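Local structure of hypoxanthine phosphoribosyltransferase (Leishmania donovani, 7CMJ) at residues E31-A36 with I180-D185; I70-L75 with L122-I127; V106-D111 with M138-A143. The protein converts hypoxanthine and guanine into IMP and GMP by transferring the phosphoribosyl group of 5-phosphoribosylpyrophosphate onto the purine, a central step of purine salvage. All blocks are in the same frame, centred on the assembly; numbering follows the deposited sequence.

Interaction 1 of 3, residues E31-A36 with I180-D185; sequences EQVWAA and IGYGMD. With MG (magnesium ion), chain C.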
ATOM      1  N   GLU A  31     -15.781  20.895 -23.572  1.00 41.28           N
ATOM      2  CA  GLU A  31     -15.306  21.100 -24.934  1.00 43.01           C
ATOM      3  C   GLU A  31     -14.042  21.959 -24.960  1.00 42.37           C
ATOM      4  O   GLU A  31     -13.125  21.715 -25.756  1.00 42.08           O
ATOM      5  CB  GLU A  31     -16.424  21.745 -25.763  1.00 48.65           C
ATOM      6  CG  GLU A  31     -17.594  20.819 -26.155  1.00 52.38           C
ATOM      7  CD  GLU A  31     -18.370  20.217 -24.971  1.00 55.12           C
ATOM      8  OE1 GLU A  31     -18.973  19.133 -25.173  1.00 47.57           O
ATOM      9  OE2 GLU A  31     -18.392  20.816 -23.862  1.00 52.00           O
ATOM     10  N   GLN A  32     -13.974  22.975 -24.099  1.00 44.29           N
ATOM     11  CA  GLN A  32     -12.770  23.799 -24.032  1.00 47.00           C
ATOM     12  C   GLN A  32     -11.584  22.996 -23.510  1.00 46.47           C
ATOM     13  O   GLN A  32     -10.464  23.126 -24.017  1.00 48.65           O
ATOM     14  CB  GLN A  32     -13.026  25.020 -23.150  1.00 54.59           C
ATOM     15  CG  GLN A  32     -13.919  26.068 -23.806  1.00 62.76           C
ATOM     16  CD  GLN A  32     -14.292  27.204 -22.868  1.00 71.40           C
ATOM     17  OE1 GLN A  32     -14.092  27.120 -21.649  1.00 67.59           O
ATOM     18  NE2 GLN A  32     -14.825  28.285 -23.437  1.00 81.24           N
ATOM     19  N   VAL A  33     -11.817  22.138 -22.520  1.00 41.86           N
ATOM     20  CA  VAL A  33     -10.728  21.353 -21.957  1.00 43.00           C
ATOM     21  C   VAL A  33     -10.171  20.383 -22.995  1.00 45.13           C
ATOM     22  O   VAL A  33      -8.951  20.265 -23.163  1.00 42.35           O
ATOM     23  CB  VAL A  33     -11.212  20.628 -20.691  1.00 41.42           C
ATOM     24  CG1 VAL A  33     -10.187  19.616 -20.238  1.00 39.86           C
ATOM     25  CG2 VAL A  33     -11.533  21.639 -19.593  1.00 37.80           C
ATOM     26  N   TRP A  34     -11.056  19.678 -23.709  1.00 43.68           N
ATOM     27  CA  TRP A  34     -10.605  18.730 -24.724  1.00 45.94           C
ATOM     28  C   TRP A  34      -9.731  19.419 -25.764  1.00 50.00           C
ATOM     29  O   TRP A  34      -8.600  18.991 -26.025  1.00 60.85           O
ATOM     30  CB  TRP A  34     -11.803  18.058 -25.401  1.00 37.47           C
ATOM     31  CG  TRP A  34     -12.517  17.059 -24.546  1.00 37.76           C
ATOM     32  CD1 TRP A  34     -12.030  16.438 -23.432  1.00 39.34           C
ATOM     33  CD2 TRP A  34     -13.849  16.560 -24.731  1.00 40.50           C
ATOM     34  NE1 TRP A  34     -12.976  15.587 -22.911  1.00 41.30           N
ATOM     35  CE2 TRP A  34     -14.102  15.647 -23.685  1.00 37.96           C
ATOM     36  CE3 TRP A  34     -14.853  16.805 -25.667  1.00 38.16           C
ATOM     37  CZ2 TRP A  34     -15.314  14.984 -23.554  1.00 42.97           C
ATOM     38  CZ3 TRP A  34     -16.049  16.149 -25.532  1.00 38.32           C
ATOM     39  CH2 TRP A  34     -16.277  15.249 -24.488  1.00 37.08           C
ATOM     40  N   ALA A  35     -10.246  20.500 -26.357  1.00 46.19           N
ATOM     41  CA  ALA A  35      -9.499  21.264 -27.348  1.00 48.77           C
ATOM     42  C   ALA A  35      -8.124  21.667 -26.832  1.00 47.91           C
ATOM     43  O   ALA A  35      -7.123  21.552 -27.549  1.00 48.95           O
ATOM     44  CB  ALA A  35     -10.301  22.499 -27.754  1.00 43.47           C
ATOM     45  N   ALA A  36      -8.050  22.146 -25.592  1.00 44.19           N
ATOM     46  CA  ALA A  36      -6.745  22.442 -25.015  1.00 40.47           C
ATOM     47  C   ALA A  36      -5.894  21.184 -24.912  1.00 45.71           C
ATOM     48  O   ALA A  36      -4.690  21.215 -25.193  1.00 39.14           O
ATOM     49  CB  ALA A  36      -6.913  23.086 -23.640  1.00 40.33           C
ATOM     50  N   ILE A 180     -14.008  22.545  -9.009  1.00 49.87           N
ATOM     51  CA  ILE A 180     -14.606  21.229  -8.927  1.00 49.61           C
ATOM     52  C   ILE A 180     -14.777  20.720 -10.352  1.00 50.27           C
ATOM     53  O   ILE A 180     -14.632  21.465 -11.325  1.00 44.57           O
ATOM     54  CB  ILE A 180     -15.951  21.247  -8.179  1.00 44.48           C
ATOM     55  CG1 ILE A 180     -16.822  22.371  -8.710  1.00 46.30           C
ATOM     56  CG2 ILE A 180     -15.736  21.502  -6.726  1.00 41.17           C
ATOM     57  CD1 ILE A 180     -18.178  22.364  -8.105  1.00 52.84           C
ATOM     58  N   GLY A 181     -15.083  19.430 -10.465  1.00 45.72           N
ATOM     59  CA  GLY A 181     -15.393  18.826 -11.741  1.00 40.15           C
ATOM     60  C   GLY A 181     -14.174  18.244 -12.425  1.00 35.93           C
ATOM     61  O   GLY A 181     -13.029  18.444 -12.016  1.00 42.27           O
ATOM     62  N   TYR A 182     -14.443  17.505 -13.501  1.00 33.85           N
ATOM     63  CA  TYR A 182     -13.406  16.889 -14.331  1.00 39.81           C
ATOM     64  C   TYR A 182     -12.388  16.146 -13.470  1.00 38.83           C
ATOM     65  O   TYR A 182     -11.178  16.297 -13.617  1.00 46.26           O
ATOM     66  CB  TYR A 182     -12.726  17.929 -15.235  1.00 40.37           C
ATOM     67  CG  TYR A 182     -12.064  17.323 -16.465  1.00 42.52           C
ATOM     68  CD1 TYR A 182     -12.834  16.865 -17.536  1.00 39.00           C
ATOM     69  CD2 TYR A 182     -10.670  17.194 -16.552  1.00 41.01           C
ATOM     70  CE1 TYR A 182     -12.248  16.301 -18.660  1.00 32.47           C
ATOM     71  CE2 TYR A 182     -10.071  16.622 -17.673  1.00 40.63           C
ATOM     72  CZ  TYR A 182     -10.870  16.176 -18.726  1.00 46.09           C
ATOM     73  OH  TYR A 182     -10.293  15.614 -19.846  1.00 42.53           O
ATOM     74  N   GLY A 183     -12.896  15.334 -12.548  1.00 41.18           N
ATOM     75  CA  GLY A 183     -12.058  14.572 -11.650  1.00 40.57           C
ATOM     76  C   GLY A 183     -11.732  15.257 -10.340  1.00 39.90           C
ATOM     77  O   GLY A 183     -11.452  14.569  -9.353  1.00 43.32           O
ATOM     78  N   MET A 184     -11.760  16.581 -10.296  1.00 36.46           N
ATOM     79  CA  MET A 184     -11.378  17.313  -9.097  1.00 41.71           C
ATOM     80  C   MET A 184     -12.569  17.482  -8.164  1.00 46.95           C
ATOM     81  O   MET A 184     -13.721  17.552  -8.602  1.00 51.02           O
ATOM     82  CB  MET A 184     -10.784  18.671  -9.466  1.00 36.31           C
ATOM     83  CG  MET A 184      -9.556  18.525 -10.342  1.00 33.93           C
ATOM     84  SD  MET A 184      -9.029  20.073 -11.085  1.00 43.71           S
ATOM     85  CE  MET A 184     -10.349  20.333 -12.275  1.00 42.42           C
ATOM     86  N   ASP A 185     -12.276  17.554  -6.863  1.00 46.96           N
ATOM     87  CA  ASP A 185     -13.269  17.311  -5.829  1.00 48.40           C
ATOM     88  C   ASP A 185     -13.435  18.494  -4.885  1.00 47.82           C
ATOM     89  O   ASP A 185     -12.563  19.359  -4.748  1.00 40.65           O
ATOM     90  CB  ASP A 185     -12.918  16.065  -4.991  1.00 42.31           C
ATOM     91  CG  ASP A 185     -11.889  16.354  -3.896  1.00 47.31           C
ATOM     92  OD1 ASP A 185     -10.751  16.760  -4.229  1.00 50.35           O
ATOM     93  OD2 ASP A 185     -12.212  16.168  -2.698  1.00 52.28           O
TER
HETATM   94 MG    MG C 301      -8.834  17.089  -3.290  1.00 53.53          MG
HETATM   95  O   HOH W   1      -9.181  16.421  -1.079  1.00 61.97           O
HETATM   96  O   HOH W   2      -9.481  19.458  -3.499  1.00 48.18           O
HETATM   97  O   HOH W   3      -8.780  17.593  -5.509  1.00 57.88           O

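Interaction 2 of 3, residues I70-L75 with L122-I127; sequences IFTADL and LIVEDI. With BA (barium ion), chain D.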
ATOM      1  N   ILE A  70      -9.720  11.432 -14.433  1.00 40.77           N
ATOM      2  CA  ILE A  70     -10.457  11.765 -15.639  1.00 34.10           C
ATOM      3  C   ILE A  70      -9.528  12.407 -16.652  1.00 35.92           C
ATOM      4  O   ILE A  70      -9.541  12.056 -17.840  1.00 28.45           O
ATOM      5  CB  ILE A  70     -11.657  12.651 -15.291  1.00 32.39           C
ATOM      6  CG1 ILE A  70     -12.758  11.768 -14.704  1.00 30.74           C
ATOM      7  CG2 ILE A  70     -12.107  13.449 -16.519  1.00 29.79           C
ATOM      8  CD1 ILE A  70     -13.927  12.542 -14.181  1.00 41.66           C
ATOM      9  N   PHE A  71      -8.670  13.319 -16.192  1.00 46.86           N
ATOM     10  CA  PHE A  71      -7.744  13.986 -17.103  1.00 45.22           C
ATOM     11  C   PHE A  71      -6.806  12.990 -17.756  1.00 48.13           C
ATOM     12  O   PHE A  71      -6.485  13.125 -18.943  1.00 46.76           O
ATOM     13  CB  PHE A  71      -6.946  15.047 -16.355  1.00 32.86           C
ATOM     14  CG  PHE A  71      -5.907  15.734 -17.189  1.00 36.68           C
ATOM     15  CD1 PHE A  71      -6.173  16.113 -18.489  1.00 38.57           C
ATOM     16  CD2 PHE A  71      -4.660  16.033 -16.652  1.00 41.80           C
ATOM     17  CE1 PHE A  71      -5.206  16.765 -19.254  1.00 39.75           C
ATOM     18  CE2 PHE A  71      -3.696  16.683 -17.404  1.00 35.15           C
ATOM     19  CZ  PHE A  71      -3.971  17.050 -18.707  1.00 37.26           C
ATOM     20  N   THR A  72      -6.358  11.983 -16.993  1.00 42.58           N
ATOM     21  CA  THR A  72      -5.494  10.946 -17.554  1.00 39.98           C
ATOM     22  C   THR A  72      -6.234  10.168 -18.629  1.00 35.33           C
ATOM     23  O   THR A  72      -5.711   9.959 -19.735  1.00 27.88           O
ATOM     24  CB  THR A  72      -4.991  10.001 -16.447  1.00 44.04           C
ATOM     25  OG1 THR A  72      -4.055  10.693 -15.613  1.00 43.11           O
ATOM     26  CG2 THR A  72      -4.296   8.787 -17.036  1.00 26.45           C
ATOM     27  N   ALA A  73      -7.476   9.764 -18.333  1.00 30.73           N
ATOM     28  CA  ALA A  73      -8.235   8.961 -19.288  1.00 34.19           C
ATOM     29  C   ALA A  73      -8.448   9.714 -20.599  1.00 34.10           C
ATOM     30  O   ALA A  73      -8.303   9.138 -21.687  1.00 31.96           O
ATOM     31  CB  ALA A  73      -9.568   8.528 -18.681  1.00 30.19           C
ATOM     32  N   ASP A  74      -8.752  11.011 -20.528  1.00 32.82           N
ATOM     33  CA  ASP A  74      -8.896  11.744 -21.783  1.00 41.72           C
ATOM     34  C   ASP A  74      -7.544  12.020 -22.431  1.00 45.39           C
ATOM     35  O   ASP A  74      -7.409  11.865 -23.650  1.00 51.70           O
ATOM     36  CB  ASP A  74      -9.655  13.051 -21.577  1.00 40.89           C
ATOM     37  CG  ASP A  74     -11.072  12.837 -21.089  1.00 41.11           C
ATOM     38  OD1 ASP A  74     -11.738  13.847 -20.823  1.00 40.33           O
ATOM     39  OD2 ASP A  74     -11.521  11.677 -20.941  1.00 38.41           O
ATOM     40  N   LEU A  75      -6.529  12.420 -21.652  1.00 43.26           N
ATOM     41  CA  LEU A  75      -5.247  12.767 -22.273  1.00 40.27           C
ATOM     42  C   LEU A  75      -4.632  11.561 -22.969  1.00 39.32           C
ATOM     43  O   LEU A  75      -4.078  11.684 -24.070  1.00 35.11           O
ATOM     44  CB  LEU A  75      -4.270  13.352 -21.249  1.00 30.11           C
ATOM     45  CG  LEU A  75      -2.778  13.449 -21.631  1.00 36.08           C
ATOM     46  CD1 LEU A  75      -2.568  14.271 -22.879  1.00 32.08           C
ATOM     47  CD2 LEU A  75      -1.928  14.043 -20.522  1.00 30.41           C
ATOM     48  N   LEU A 122       5.807  10.863 -17.731  1.00 36.93           N
ATOM     49  CA  LEU A 122       5.093  12.122 -17.632  1.00 35.98           C
ATOM     50  C   LEU A 122       4.208  12.050 -16.394  1.00 39.67           C
ATOM     51  O   LEU A 122       3.280  11.238 -16.338  1.00 35.98           O
ATOM     52  CB  LEU A 122       4.279  12.366 -18.894  1.00 38.38           C
ATOM     53  CG  LEU A 122       3.780  13.790 -19.111  1.00 48.67           C
ATOM     54  CD1 LEU A 122       4.967  14.727 -19.139  1.00 49.25           C
ATOM     55  CD2 LEU A 122       2.974  13.863 -20.420  1.00 40.29           C
ATOM     56  N   ILE A 123       4.518  12.863 -15.387  1.00 41.51           N
ATOM     57  CA  ILE A 123       3.674  12.958 -14.199  1.00 41.50           C
ATOM     58  C   ILE A 123       2.421  13.737 -14.580  1.00 41.04           C
ATOM     59  O   ILE A 123       2.509  14.874 -15.060  1.00 40.44           O
ATOM     60  CB  ILE A 123       4.416  13.635 -13.036  1.00 38.92           C
ATOM     61  CG1 ILE A 123       5.612  12.795 -12.598  1.00 37.03           C
ATOM     62  CG2 ILE A 123       3.481  13.860 -11.860  1.00 32.26           C
ATOM     63  CD1 ILE A 123       6.425  13.428 -11.487  1.00 31.89           C
ATOM     64  N   VAL A 124       1.253  13.126 -14.381  1.00 28.49           N
ATOM     65  CA  VAL A 124      -0.018  13.737 -14.752  1.00 30.38           C
ATOM     66  C   VAL A 124      -0.676  14.337 -13.518  1.00 29.64           C
ATOM     67  O   VAL A 124      -1.011  13.624 -12.565  1.00 33.36           O
ATOM     68  CB  VAL A 124      -0.953  12.736 -15.432  1.00 30.11           C
ATOM     69  CG1 VAL A 124      -2.293  13.417 -15.745  1.00 28.02           C
ATOM     70  CG2 VAL A 124      -0.296  12.195 -16.687  1.00 28.15           C
ATOM     71  N   GLU A 125      -0.889  15.645 -13.552  1.00 38.35           N
ATOM     72  CA  GLU A 125      -1.494  16.372 -12.452  1.00 45.66           C
ATOM     73  C   GLU A 125      -2.662  17.224 -12.948  1.00 44.30           C
ATOM     74  O   GLU A 125      -2.659  17.733 -14.075  1.00 41.82           O
ATOM     75  CB  GLU A 125      -0.446  17.259 -11.733  1.00 40.98           C
ATOM     76  CG  GLU A 125       0.270  16.569 -10.597  1.00 47.77           C
ATOM     77  CD  GLU A 125      -0.638  16.367  -9.399  1.00 57.55           C
ATOM     78  OE1 GLU A 125      -1.822  16.740  -9.524  1.00 61.68           O
ATOM     79  OE2 GLU A 125      -0.180  15.847  -8.352  1.00 48.82           O
ATOM     80  N   ASP A 126      -3.660  17.379 -12.074  1.00 39.31           N
ATOM     81  CA  ASP A 126      -4.778  18.277 -12.342  1.00 42.03           C
ATOM     82  C   ASP A 126      -4.412  19.735 -12.023  1.00 42.81           C
ATOM     83  O   ASP A 126      -4.669  20.634 -12.826  1.00 44.35           O
ATOM     84  CB  ASP A 126      -6.004  17.813 -11.539  1.00 30.80           C
ATOM     85  CG  ASP A 126      -5.697  17.659 -10.071  1.00 43.77           C
ATOM     86  OD1 ASP A 126      -6.589  17.295  -9.269  1.00 43.24           O
ATOM     87  OD2 ASP A 126      -4.527  17.917  -9.719  1.00 59.29           O
ATOM     88  N   ILE A 127      -3.823  19.977 -10.848  1.00 37.45           N
ATOM     89  CA  ILE A 127      -3.352  21.281 -10.397  1.00 48.16           C
ATOM     90  C   ILE A 127      -2.079  21.060  -9.595  1.00 52.13           C
ATOM     91  O   ILE A 127      -1.925  20.032  -8.928  1.00 56.58           O
ATOM     92  CB  ILE A 127      -4.367  22.006  -9.490  1.00 61.33           C
ATOM     93  CG1 ILE A 127      -5.692  22.185 -10.184  1.00 68.16           C
ATOM     94  CG2 ILE A 127      -3.856  23.393  -9.049  1.00 65.28           C
ATOM     95  CD1 ILE A 127      -6.776  22.331  -9.196  1.00 68.28           C
TER
HETATM   96 BA    BA D 302      -3.602  16.489  -7.908  1.00 77.22          BA
HETATM   97  O   HOH W   4      -2.889  18.752  -7.137  1.00 69.79           O
HETATM   98  O   HOH W   5      -4.110  14.181  -9.511  1.00 58.30           O

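Interaction 3 of 3, residues V106-D111 with M138-A143; sequences VRMLLD and MRFMLA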
ATOM      1  N   VAL A 106       5.341  12.826   1.132  1.00 34.03           N
ATOM      2  CA  VAL A 106       4.039  12.212   1.309  1.00 33.15           C
ATOM      3  C   VAL A 106       4.235  10.711   1.410  1.00 37.84           C
ATOM      4  O   VAL A 106       5.202  10.143   0.880  1.00 32.43           O
ATOM      5  CB  VAL A 106       3.071  12.551   0.154  1.00 40.39           C
ATOM      6  CG1 VAL A 106       2.576  13.966   0.297  1.00 32.96           C
ATOM      7  CG2 VAL A 106       3.771  12.361  -1.189  1.00 31.50           C
ATOM      8  N   ARG A 107       3.294  10.067   2.090  1.00 35.34           N
ATOM      9  CA  ARG A 107       3.346   8.624   2.261  1.00 33.78           C
ATOM     10  C   ARG A 107       2.788   7.957   1.010  1.00 30.78           C
ATOM     11  O   ARG A 107       1.590   8.037   0.730  1.00 35.20           O
ATOM     12  CB  ARG A 107       2.585   8.220   3.519  1.00 35.39           C
ATOM     13  CG  ARG A 107       2.563   6.736   3.770  1.00 36.30           C
ATOM     14  CD  ARG A 107       1.703   6.408   4.963  1.00 33.19           C
ATOM     15  NE  ARG A 107       2.107   5.153   5.598  1.00 38.92           N
ATOM     16  CZ  ARG A 107       1.645   4.731   6.769  1.00 37.80           C
ATOM     17  NH1 ARG A 107       0.760   5.470   7.423  1.00 44.56           N
ATOM     18  NH2 ARG A 107       2.062   3.576   7.283  1.00 37.26           N
ATOM     19  N   MET A 108       3.666   7.299   0.262  1.00 34.82           N
ATOM     20  CA  MET A 108       3.240   6.472  -0.857  1.00 29.47           C
ATOM     21  C   MET A 108       2.339   5.347  -0.368  1.00 39.39           C
ATOM     22  O   MET A 108       2.760   4.510   0.436  1.00 37.56           O
ATOM     23  CB  MET A 108       4.455   5.896  -1.569  1.00 29.63           C
ATOM     24  CG  MET A 108       4.233   5.735  -3.053  1.00 41.90           C
ATOM     25  SD  MET A 108       3.620   7.242  -3.884  1.00 43.37           S
ATOM     26  CE  MET A 108       4.831   8.526  -3.464  1.00 29.39           C
ATOM     27  N   LEU A 109       1.097   5.328  -0.858  1.00 32.30           N
ATOM     28  CA  LEU A 109       0.196   4.202  -0.640  1.00 32.30           C
ATOM     29  C   LEU A 109       0.123   3.277  -1.838  1.00 36.45           C
ATOM     30  O   LEU A 109      -0.261   2.106  -1.686  1.00 47.97           O
ATOM     31  CB  LEU A 109      -1.222   4.683  -0.302  1.00 28.39           C
ATOM     32  CG  LEU A 109      -1.342   5.780   0.746  1.00 40.81           C
ATOM     33  CD1 LEU A 109      -2.806   6.053   1.033  1.00 41.41           C
ATOM     34  CD2 LEU A 109      -0.602   5.395   2.019  1.00 40.46           C
ATOM     35  N   LEU A 110       0.483   3.768  -3.020  1.00 29.73           N
ATOM     36  CA  LEU A 110       0.496   2.927  -4.211  1.00 33.43           C
ATOM     37  C   LEU A 110       1.639   3.407  -5.076  1.00 39.39           C
ATOM     38  O   LEU A 110       1.649   4.565  -5.509  1.00 44.19           O
ATOM     39  CB  LEU A 110      -0.820   2.983  -4.976  1.00 36.01           C
ATOM     40  CG  LEU A 110      -0.845   2.127  -6.249  1.00 37.92           C
ATOM     41  CD1 LEU A 110      -0.805   0.665  -5.847  1.00 26.84           C
ATOM     42  CD2 LEU A 110      -2.100   2.422  -7.082  1.00 30.77           C
ATOM     43  N   ASP A 111       2.581   2.509  -5.312  1.00 34.63           N
ATOM     44  CA  ASP A 111       3.720   2.723  -6.188  1.00 32.87           C
ATOM     45  C   ASP A 111       3.439   2.064  -7.540  1.00 37.68           C
ATOM     46  O   ASP A 111       2.495   1.279  -7.696  1.00 28.17           O
ATOM     47  CB  ASP A 111       4.977   2.153  -5.528  1.00 40.61           C
ATOM     48  CG  ASP A 111       6.257   2.672  -6.134  1.00 45.39           C
ATOM     49  OD1 ASP A 111       7.326   2.178  -5.712  1.00 53.81           O
ATOM     50  OD2 ASP A 111       6.210   3.562  -7.014  1.00 51.18           O
ATOM     51  N   MET A 138       8.795  14.088  -7.633  1.00 42.95           N
ATOM     52  CA  MET A 138       9.787  13.971  -8.695  1.00 45.45           C
ATOM     53  C   MET A 138      11.046  13.299  -8.174  1.00 48.61           C
ATOM     54  O   MET A 138      11.569  12.367  -8.796  1.00 58.25           O
ATOM     55  CB  MET A 138      10.098  15.348  -9.276  1.00 41.74           C
ATOM     56  CG  MET A 138       8.995  15.902 -10.175  1.00 45.33           C
ATOM     57  SD  MET A 138       9.220  17.655 -10.628  1.00 53.19           S
ATOM     58  CE  MET A 138      10.572  17.547 -11.810  1.00 53.99           C
ATOM     59  N   ARG A 139      11.543  13.758  -7.030  1.00 45.50           N
ATOM     60  CA  ARG A 139      12.645  13.076  -6.372  1.00 46.72           C
ATOM     61  C   ARG A 139      12.338  11.588  -6.215  1.00 50.45           C
ATOM     62  O   ARG A 139      13.167  10.731  -6.553  1.00 45.36           O
ATOM     63  CB  ARG A 139      12.916  13.736  -5.023  1.00 42.51           C
ATOM     64  CG  ARG A 139      14.045  14.739  -5.037  1.00 55.93           C
ATOM     65  CD  ARG A 139      13.616  16.071  -4.438  1.00 68.28           C
ATOM     66  NE  ARG A 139      13.061  15.909  -3.096  1.00 65.87           N
ATOM     67  CZ  ARG A 139      12.347  16.838  -2.469  1.00 61.79           C
ATOM     68  NH1 ARG A 139      11.878  16.607  -1.251  1.00 51.76           N
ATOM     69  NH2 ARG A 139      12.107  18.001  -3.063  1.00 71.40           N
ATOM     70  N   PHE A 140      11.135  11.271  -5.716  1.00 37.68           N
ATOM     71  CA  PHE A 140      10.664   9.892  -5.691  1.00 37.68           C
ATOM     72  C   PHE A 140      10.866   9.224  -7.046  1.00 46.47           C
ATOM     73  O   PHE A 140      11.502   8.166  -7.145  1.00 45.41           O
ATOM     74  CB  PHE A 140       9.185   9.856  -5.291  1.00 34.53           C
ATOM     75  CG  PHE A 140       8.599   8.480  -5.246  1.00 44.34           C
ATOM     76  CD1 PHE A 140       9.017   7.557  -4.293  1.00 53.08           C
ATOM     77  CD2 PHE A 140       7.612   8.104  -6.135  1.00 47.52           C
ATOM     78  CE1 PHE A 140       8.457   6.279  -4.238  1.00 49.31           C
ATOM     79  CE2 PHE A 140       7.047   6.815  -6.086  1.00 45.86           C
ATOM     80  CZ  PHE A 140       7.476   5.910  -5.148  1.00 42.52           C
ATOM     81  N   MET A 141      10.337   9.850  -8.111  1.00 35.84           N
ATOM     82  CA  MET A 141      10.392   9.235  -9.428  1.00 34.34           C
ATOM     83  C   MET A 141      11.814   9.197  -9.955  1.00 40.04           C
ATOM     84  O   MET A 141      12.210   8.235 -10.620  1.00 41.91           O
ATOM     85  CB  MET A 141       9.487   9.982 -10.404  1.00 44.94           C
ATOM     86  CG  MET A 141       7.996   9.918 -10.081  1.00 47.12           C
ATOM     87  SD  MET A 141       7.375   8.237  -9.934  1.00 45.96           S
ATOM     88  CE  MET A 141       8.081   7.469 -11.394  1.00 51.58           C
ATOM     89  N   LEU A 142      12.596  10.239  -9.680  1.00 43.45           N
ATOM     90  CA  LEU A 142      13.955  10.280 -10.194  1.00 41.07           C
ATOM     91  C   LEU A 142      14.823   9.196  -9.584  1.00 45.01           C
ATOM     92  O   LEU A 142      15.841   8.829 -10.179  1.00 47.00           O
ATOM     93  CB  LEU A 142      14.573  11.652  -9.934  1.00 38.72           C
ATOM     94  CG  LEU A 142      14.259  12.678 -11.022  1.00 44.85           C
ATOM     95  CD1 LEU A 142      14.897  13.995 -10.666  1.00 42.29           C
ATOM     96  CD2 LEU A 142      14.741  12.199 -12.376  1.00 38.68           C
ATOM     97  N   ALA A 143      14.441   8.677  -8.412  1.00 40.41           N
ATOM     98  CA  ALA A 143      15.180   7.573  -7.808  1.00 38.59           C
ATOM     99  C   ALA A 143      14.980   6.281  -8.578  1.00 43.28           C
ATOM    100  O   ALA A 143      15.809   5.373  -8.474  1.00 41.52           O
ATOM    101  CB  ALA A 143      14.769   7.384  -6.346  1.00 37.27           C
TER

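Interaction 1 of 3, residues E31-A36 with I180-D185
Tyr182 meets helix 30-47 while holding left-handed backbone angles, unusual for a tyrosine, at a central position of a type I' turn; Val33 CG1 lies over one face of its ring and Trp34 at its rim. The turn runs from Gly181 to Met184, and Gly181 and Gly183 flank the tyrosine at backbone angles suited to a residue without a side chain. Paired backbone bonds, Gly181 N to Met184 O and Met184 N to Gly181 O, hold the turn closed.

From there Tyr182 reaches outward with CG anti to the backbone N (chi1 -157°), which carries the phenol to the helix. Val33 CG1 touches the ring at CZ, 3.8 Å away, and sits 4.1 Å from the ring centroid, 22° off the normal: a CH-pi contact displaced toward the hydroxyl end. The indole of Trp34 arrives differently, edge first. Trp34 CD1 lies 4.1 Å from Tyr182 OH, with the hydroxyl near the indole plane, so the two polar groups lie side by side without bonding to each other. Both instead hydrogen-bond to OD1 of Asp74 on helix 69-81, and Arg77 of a second subunit packs against both aromatic residues.

The same turn leads to a metal. Asp185 OD1 binds magnesium at 2.2 Å, and three waters and one further atom from elsewhere join it; Asp185 probably also binds GMP, and its OD2 accepts a hydrogen bond from Glu188 N. The chemistry thus divides along the loop. One face of the Tyr182 ring, under a single valine methyl, seats the turn on the helix, and Asp74 OD1 gathers the phenol, the indole N-H and a salt bridge from that same Arg77 of the second subunit, an arrangement that would probably stabilise negative charge on Asp74.

Interaction 2 of 3, residues I70-L75 with L122-I127
Phe71 and Thr72 of helix 69-81 pack on Val124 of strand 120-125, a helix-on-sheet contact in the Rossmann-like core of a type I phosphoribosyltransferase. The strand carries Glu125, and the chain turns a corner at Asp126; this acidic pair opens the family's PRPP-binding loop. Over these short segments helix and strand run at 127° to each other, their axes 8.7 Å apart.

One methyl does most of the work. Val124 CG1, anti to its own backbone N (chi1 178°), projects between the two helix residues: it lies 3.6 Å from Phe71 CD2 and is also the nearest atom of the strand segment to Thr72 OG1. Phe71 likewise sets CG anti to the backbone N (chi1 177°), which extends the phenyl group toward the strand. Val124 CG1 and Glu125 O both lie oblique to the ring, Phe71 CE2 being 3.6 Å from Glu125 O. The hydroxyl of Thr72 bonds back to Ser68 O, one helical turn earlier.

Beyond Val124 the side chains leave the helix, Glu125 pointing away with a bent chain. The two carboxylates converge on barium, bound by Glu125 OE1 at 2.4 Å, Asp126 OD2 at 2.5 Å and two waters.

Interaction 3 of 3, residues V106-D111 with M138-A143
Apolar contact comes first: the methyl of Met108 lies over one face of the Phe140 ring. Met108 CE sits 3.9 Å from the ring centroid and only 13° off its normal, a CH-pi contact almost over the centre of the face. The two side chains come from opposite directions, and the methionine chain bends at both chi2 and chi3, which curls its end over the ring.

A second element is the sulfur. Met108 SD lies 4.6 Å from the same centroid but oblique to it, giving a Met-aromatic contact in which the methyl takes the central place above the ring. The strand behind it, 107-110, is one of the two outermost strands of the seven-stranded sheet within the chain; next to Met108 it carries a classic beta bulge, Leu109 and Leu110 both facing Cys92 on strand 86-94. Phe140 reaches this edge from helix 131-142, which connects strands 120-125 and 148-153 of the same sheet.

The third kind of contact is polar against aromatic. Asp111 brings its carboxylate to the ring edge, OD2 being 3.3 Å from Phe140 CZ and near the ring plane, with the two planes turned 50° apart. Its bonds proper lie elsewhere: OD1 forms a salt bridge with Lys144 and accepts a hydrogen bond from the backbone N of Met108 of the third subunit, and the reciprocal bond ties Met108 N to Asp111 of that subunit.

In the fold
Interactions 2 and 3 show how a Rossmann-like core is layered, whereas interaction 1 joins helix 30-47 to the loop between strands 179-180 and 196-199 of the smaller sheet. Along the chain, 2 and 3 are nested within the loop closed by 1, and their segments alternate. Interactions 1 and 2, centres about 10 Å apart, join through Asp74. Interactions 2 and 3, about 17 Å apart between centres, use opposite faces of the seven-stranded sheet: Val124 faces helix 69-81, Ile123 helix 131-142. Interactions 1 and 3 lie on opposite sides of the chain's centre, centres about 26 Å apart. Both metal sites lie in 1 and 2. All three reach the second subunit; 3 also meets the third and fourth.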